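Local coordinates for protein p-nitrophenyl phosphatase (Pho2) (Archaeoglobus fulgidus, PDB 3QGM) that probably acts as a phosphatase of the haloacid dehalogenase (HAD) superfamily and binds a calcium or magnesium ion, at residues P6-K9 against G10-I13. Numbering follows the deposited sequence.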
loop_
_atom_site.group_PDB
_atom_site.type_symbol
_atom_site.label_atom_id
_atom_site.label_comp_id
_atom_site.label_asym_id
_atom_site.label_seq_id
_atom_site.Cartn_x
_atom_site.Cartn_y
_atom_site.Cartn_z
ATOM N N PRO A 6 18.195 -36.421 9.199
ATOM C CA PRO A 6 17.634 -35.466 8.184
ATOM C C PRO A 6 17.478 -36.082 6.777
ATOM O O PRO A 6 17.562 -35.366 5.742
ATOM C CB PRO A 6 18.631 -34.277 8.183
ATOM C CG PRO A 6 19.874 -34.813 8.896
ATOM C CD PRO A 6 19.447 -35.941 9.803
ATOM N N ASP A 7 17.202 -37.386 6.754
ATOM C CA ASP A 7 17.281 -38.178 5.530
ATOM C C ASP A 7 15.914 -38.430 4.909
ATOM O O ASP A 7 15.063 -39.146 5.487
ATOM C CB ASP A 7 17.969 -39.512 5.799
ATOM C CG ASP A 7 18.271 -40.261 4.520
ATOM O OD1 ASP A 7 19.461 -40.358 4.127
ATOM O OD2 ASP A 7 17.300 -40.720 3.879
ATOM N N LYS A 8 15.726 -37.879 3.710
ATOM C CA LYS A 8 14.446 -37.932 3.042
ATOM C C LYS A 8 14.579 -38.434 1.620
ATOM O O LYS A 8 15.651 -38.413 1.024
ATOM C CB LYS A 8 13.809 -36.548 3.003
ATOM C CG LYS A 8 14.115 -35.613 4.174
ATOM C CD LYS A 8 13.619 -36.089 5.509
ATOM C CE LYS A 8 12.126 -36.300 5.536
ATOM N NZ LYS A 8 11.611 -36.324 6.934
ATOM N N LYS A 9 13.457 -38.863 1.075
ATOM C CA LYS A 9 13.363 -39.195 -0.347
ATOM C C LYS A 9 13.528 -37.947 -1.209
ATOM O O LYS A 9 14.166 -37.990 -2.268
ATOM C CB LYS A 9 12.020 -39.880 -0.663
ATOM C CG LYS A 9 12.054 -41.374 -0.325
ATOM C CD LYS A 9 10.685 -42.069 -0.386
ATOM C CE LYS A 9 10.766 -43.462 0.345
ATOM N NZ LYS A 9 9.596 -44.339 0.044
ATOM N N GLY A 10 12.955 -36.836 -0.756
ATOM C CA GLY A 10 12.999 -35.586 -1.522
ATOM C C GLY A 10 13.235 -34.312 -0.738
ATOM O O GLY A 10 13.054 -34.254 0.479
ATOM N N TYR A 11 13.621 -33.281 -1.475
ATOM C CA TYR A 11 13.993 -31.982 -0.910
ATOM C C TYR A 11 13.357 -30.868 -1.740
ATOM O O TYR A 11 13.485 -30.833 -2.945
ATOM C CB TYR A 11 15.516 -31.843 -0.890
ATOM C CG TYR A 11 16.121 -32.840 0.054
ATOM C CD1 TYR A 11 16.339 -32.514 1.391
ATOM C CD2 TYR A 11 16.397 -34.129 -0.353
ATOM C CE1 TYR A 11 16.841 -33.430 2.274
ATOM C CE2 TYR A 11 16.890 -35.073 0.552
ATOM C CZ TYR A 11 17.105 -34.715 1.861
ATOM O OH TYR A 11 17.597 -35.638 2.783
ATOM N N ILE A 12 12.646 -29.988 -1.067
ATOM C CA ILE A 12 12.111 -28.766 -1.651
ATOM C C ILE A 12 13.113 -27.706 -1.247
ATOM O O ILE A 12 13.252 -27.407 -0.049
ATOM C CB ILE A 12 10.728 -28.431 -1.106
ATOM C CG1 ILE A 12 9.757 -29.499 -1.621
ATOM C CG2 ILE A 12 10.313 -26.997 -1.562
ATOM C CD1 ILE A 12 8.303 -29.352 -1.162
ATOM N N ILE A 13 13.844 -27.192 -2.250
ATOM C CA ILE A 13 14.994 -26.302 -2.002
ATOM C C ILE A 13 14.736 -24.876 -2.492
ATOM O O ILE A 13 14.465 -24.611 -3.656
ATOM C CB ILE A 13 16.314 -26.881 -2.522
ATOM C CG1 ILE A 13 16.548 -28.287 -1.932
ATOM C CG2 ILE A 13 17.462 -25.988 -2.110
ATOM C CD1 ILE A 13 17.852 -28.965 -2.423
#
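The phenol oxygen of Tyr11 reaches back over the loop that leads into its own strand and makes two hydrogen bonds with the backbone there. As donor, Tyr11 OH makes a 3.0 Å hydrogen bond to Pro6 O; this oxygen lies in the plane of the ring, at its edge, and the donor approaches on a lone pair in the carbonyl plane, at a C=O...OH angle of 140°. As acceptor, the same OH takes the N-H of Lys8, with Lys8 N 3.1 Å from Tyr11 OH and a moderately bent angle of 151° at the hydrogen. One hydroxyl thus satisfies a carbonyl and an amide two residues apart in a segment without regular secondary structure. Tyr11 CG stands anti to its own carbonyl carbon (chi1 -66°), which lays the ring back along the incoming chain.

The aliphatic part of Lys8 crosses the tyrosine side chain at about a right angle, its CG 3.7 Å from Tyr11 OH, while Lys8 CB packs 3.5 Å from Gly10 O. Bends at chi2 and chi3 then carry the ammonium elsewhere, to a salt bridge with Glu227. Asp7 likewise spends its carboxylate outside the loop, on Lys41. A phenylalanine in place of Tyr11 would probably leave Pro6 O and the Lys8 amide without this shared partner, and the first residues of the modelled chain freer to move.

Backbone bonding to the neighbouring strands already begins at Lys9, with Lys42; Gly10 then bonds to Asp206 and Ala208, and Tyr11 to Lys42 and Ile44. Strand 10-14 is central in the parallel sheet of a HAD-type Rossmann-like fold, between strands 42-47 and 207-211, and the tyrosine ties the lead-in loop to the start of the strand, at the other end from Asp14, which binds the calcium ion together with Asp16 and Asp212.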